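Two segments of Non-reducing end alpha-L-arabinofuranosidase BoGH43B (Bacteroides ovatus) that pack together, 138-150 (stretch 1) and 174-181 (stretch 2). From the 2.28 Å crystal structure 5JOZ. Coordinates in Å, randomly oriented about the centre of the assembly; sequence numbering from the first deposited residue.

Stretch 1 138-150: FLSPDNQGSFLLG
Stretch 2 174-181: SPEGPHFY

Stretch 1 is a β-hairpin. Strands 138-141 and 146-150 are joined by paired backbone hydrogen bonds: Phe 138 N to Gly 150 O and Gly 150 N to Phe 138 O (both 2.9 Å), Ser 140 N to Leu 148 O (3.0 Å) and Leu 148 N to Ser 140 O (2.7 Å), closed by Asp 142 N to Ser 146 O (3.0 Å). Asp 142 (chi1 p) braces the turn, its OD1 accepting from Gln 144 N (2.9 Å) and Ser 146 N (3.1 Å). Gly 145, at phi/psi 89/-4, adopts a conformation in which a CB would jam against the preceding carbonyl O.

Stretch 2 is extended from Glu 176 to Tyr 181, except at Gly 177 (52/43). Its strand runs 156° from the direction of strand 138-141, nearly antiparallel, with the axes approaching to 6.6 Å. CA of Ser 140 lies 6.4 Å from CA of Pro 178, and CA of Gly 145 lies 5.9 Å from CA of Pro 175. No hydrogen bond crosses this gap; apolar side chains fill it, burying 474 Å² in total.

Pro 178 is the principal bump, with 90 Å² covered. Its CB sits 3.7 Å from both Leu 139 CD2 and Phe 147 CE1, while its CG meets Pro 141 CD at 3.6 Å, so the pyrrolidine occupies a hollow lined by three side chains. The same CB makes an off-centre CH-pi contact, 4.1 Å from the Phe 147 ring centroid and 29° off the normal. Phe 147 (chi1 m) starts sideways, but its ring end reaches stretch 2, bringing CZ to 3.8 Å from Pro 175 CB.

Farther along, Leu 139 (t, p) places CD2 3.8 Å from Phe 180 CB. Leu 149 (t, p) sets CD1 squarely over the Phe 180 ring (chi1 t), 4.1 Å from its centroid and 3° off the normal, a well-centred CH-pi contact.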

# COMPACT_ATOMS: atom_id res chain seq x y z
N PHE A 138 -22.72 -4.67 -8.18
CA PHE A 138 -21.98 -3.60 -7.50
C PHE A 138 -22.54 -3.62 -6.09
O PHE A 138 -23.73 -3.45 -5.91
CB PHE A 138 -22.23 -2.24 -8.17
CG PHE A 138 -21.62 -1.05 -7.43
CD1 PHE A 138 -22.26 -0.48 -6.32
CD2 PHE A 138 -20.44 -0.46 -7.89
CE1 PHE A 138 -21.71 0.62 -5.66
CE2 PHE A 138 -19.88 0.64 -7.23
CZ PHE A 138 -20.52 1.18 -6.12
N LEU A 139 -21.66 -3.83 -5.11
CA LEU A 139 -22.01 -3.80 -3.71
C LEU A 139 -21.14 -2.74 -3.04
O LEU A 139 -19.93 -2.68 -3.28
CB LEU A 139 -21.80 -5.19 -3.12
CG LEU A 139 -22.05 -5.42 -1.62
CD1 LEU A 139 -23.51 -5.25 -1.26
CD2 LEU A 139 -21.56 -6.80 -1.22
N SER A 140 -21.76 -1.87 -2.25
CA SER A 140 -21.02 -0.91 -1.44
C SER A 140 -21.77 -0.62 -0.15
O SER A 140 -22.98 -0.81 -0.10
CB SER A 140 -20.83 0.39 -2.21
OG SER A 140 -22.02 1.17 -2.19
N PRO A 141 -21.05 -0.14 0.89
CA PRO A 141 -21.72 0.47 2.03
C PRO A 141 -22.22 1.85 1.68
O PRO A 141 -21.74 2.43 0.71
CB PRO A 141 -20.62 0.55 3.09
CG PRO A 141 -19.35 0.62 2.33
CD PRO A 141 -19.59 -0.16 1.06
N ASP A 142 -23.17 2.37 2.46
CA ASP A 142 -23.78 3.68 2.20
C ASP A 142 -23.37 4.78 3.18
O ASP A 142 -23.98 5.85 3.19
CB ASP A 142 -25.31 3.54 2.07
CG ASP A 142 -26.05 3.46 3.41
OD1 ASP A 142 -25.45 3.08 4.44
OD2 ASP A 142 -27.25 3.79 3.43
N ASN A 143 -22.34 4.53 3.99
CA ASN A 143 -21.89 5.47 5.03
C ASN A 143 -22.98 5.78 6.07
O ASN A 143 -22.95 6.83 6.71
CB ASN A 143 -21.35 6.77 4.40
N GLN A 144 -23.94 4.86 6.20
CA GLN A 144 -25.01 4.94 7.19
C GLN A 144 -25.32 3.56 7.82
O GLN A 144 -26.42 3.35 8.36
CB GLN A 144 -26.27 5.52 6.54
N GLY A 145 -24.36 2.63 7.77
CA GLY A 145 -24.50 1.29 8.34
C GLY A 145 -25.09 0.21 7.44
O GLY A 145 -25.13 -0.95 7.85
N SER A 146 -25.51 0.56 6.22
CA SER A 146 -26.21 -0.36 5.32
C SER A 146 -25.38 -0.74 4.10
O SER A 146 -24.43 -0.03 3.77
CB SER A 146 -27.53 0.26 4.89
OG SER A 146 -28.36 0.50 6.02
N PHE A 147 -25.73 -1.85 3.45
CA PHE A 147 -25.07 -2.28 2.20
C PHE A 147 -26.02 -2.17 1.02
O PHE A 147 -27.17 -2.58 1.12
CB PHE A 147 -24.55 -3.71 2.31
CG PHE A 147 -23.52 -3.91 3.38
CD1 PHE A 147 -22.35 -3.15 3.37
CD2 PHE A 147 -23.71 -4.85 4.38
CE1 PHE A 147 -21.40 -3.31 4.37
CE2 PHE A 147 -22.75 -5.02 5.38
CZ PHE A 147 -21.60 -4.25 5.37
N LEU A 148 -25.52 -1.63 -0.10
CA LEU A 148 -26.34 -1.35 -1.29
C LEU A 148 -25.91 -2.24 -2.43
O LEU A 148 -24.72 -2.31 -2.74
CB LEU A 148 -26.16 0.10 -1.72
CG LEU A 148 -26.43 1.16 -0.66
CD1 LEU A 148 -26.13 2.54 -1.22
CD2 LEU A 148 -27.86 1.07 -0.14
N LEU A 149 -26.86 -2.92 -3.04
CA LEU A 149 -26.59 -3.76 -4.20
C LEU A 149 -27.24 -3.15 -5.44
O LEU A 149 -28.31 -2.55 -5.35
CB LEU A 149 -27.14 -5.17 -3.97
CG LEU A 149 -26.67 -6.24 -4.96
CD1 LEU A 149 -25.17 -6.53 -4.83
CD2 LEU A 149 -27.48 -7.51 -4.74
N GLY A 150 -26.58 -3.32 -6.59
CA GLY A 150 -27.07 -2.86 -7.89
C GLY A 150 -26.45 -3.71 -9.00
O GLY A 150 -25.60 -4.56 -8.73
N SER A 174 -18.41 0.93 11.88
CA SER A 174 -17.99 1.22 10.50
C SER A 174 -18.04 0.01 9.57
O SER A 174 -17.00 -0.52 9.16
CB SER A 174 -16.58 1.82 10.51
OG SER A 174 -16.52 2.97 11.34
N PRO A 175 -19.27 -0.45 9.25
CA PRO A 175 -19.38 -1.56 8.30
C PRO A 175 -18.68 -1.20 7.00
O PRO A 175 -19.04 -0.22 6.34
CB PRO A 175 -20.90 -1.71 8.12
CG PRO A 175 -21.47 -1.20 9.40
CD PRO A 175 -20.58 -0.05 9.78
N GLU A 176 -17.65 -1.97 6.69
CA GLU A 176 -16.75 -1.69 5.59
C GLU A 176 -16.55 -2.96 4.77
O GLU A 176 -17.00 -4.03 5.14
CB GLU A 176 -15.40 -1.19 6.12
CG GLU A 176 -15.31 0.31 6.41
CD GLU A 176 -13.90 0.86 6.23
OE1 GLU A 176 -13.15 0.94 7.23
OE2 GLU A 176 -13.54 1.20 5.08
N GLY A 177 -15.88 -2.79 3.64
CA GLY A 177 -15.34 -3.89 2.85
C GLY A 177 -16.23 -5.04 2.44
O GLY A 177 -15.79 -6.19 2.50
N PRO A 178 -17.48 -4.75 2.00
CA PRO A 178 -18.38 -5.84 1.65
C PRO A 178 -18.03 -6.47 0.31
O PRO A 178 -17.75 -5.75 -0.65
CB PRO A 178 -19.74 -5.16 1.57
CG PRO A 178 -19.42 -3.79 1.11
CD PRO A 178 -18.14 -3.44 1.82
N HIS A 179 -18.02 -7.80 0.26
CA HIS A 179 -17.90 -8.53 -0.99
C HIS A 179 -19.09 -9.44 -1.15
O HIS A 179 -19.64 -9.93 -0.17
CB HIS A 179 -16.62 -9.36 -1.05
CG HIS A 179 -15.38 -8.53 -0.98
ND1 HIS A 179 -15.10 -7.54 -1.89
CD2 HIS A 179 -14.37 -8.52 -0.08
CE1 HIS A 179 -13.95 -6.97 -1.57
NE2 HIS A 179 -13.49 -7.54 -0.48
N PHE A 180 -19.44 -9.70 -2.41
CA PHE A 180 -20.60 -10.44 -2.80
C PHE A 180 -20.14 -11.74 -3.45
O PHE A 180 -19.33 -11.71 -4.37
CB PHE A 180 -21.40 -9.57 -3.80
CG PHE A 180 -22.79 -10.06 -4.06
CD1 PHE A 180 -23.69 -10.20 -3.01
CD2 PHE A 180 -23.22 -10.35 -5.35
CE1 PHE A 180 -24.98 -10.64 -3.25
CE2 PHE A 180 -24.50 -10.80 -5.59
CZ PHE A 180 -25.39 -10.94 -4.53
N TYR A 181 -20.62 -12.88 -2.95
CA TYR A 181 -20.30 -14.19 -3.55
C TYR A 181 -21.55 -15.04 -3.72
O TYR A 181 -22.44 -15.01 -2.88
CB TYR A 181 -19.28 -14.96 -2.70
CG TYR A 181 -18.06 -14.17 -2.28
CD1 TYR A 181 -17.12 -13.76 -3.20
CD2 TYR A 181 -17.86 -13.84 -0.94
CE1 TYR A 181 -16.00 -13.04 -2.82
CE2 TYR A 181 -16.75 -13.13 -0.54
CZ TYR A 181 -15.82 -12.72 -1.48
OH TYR A 181 -14.71 -12.02 -1.07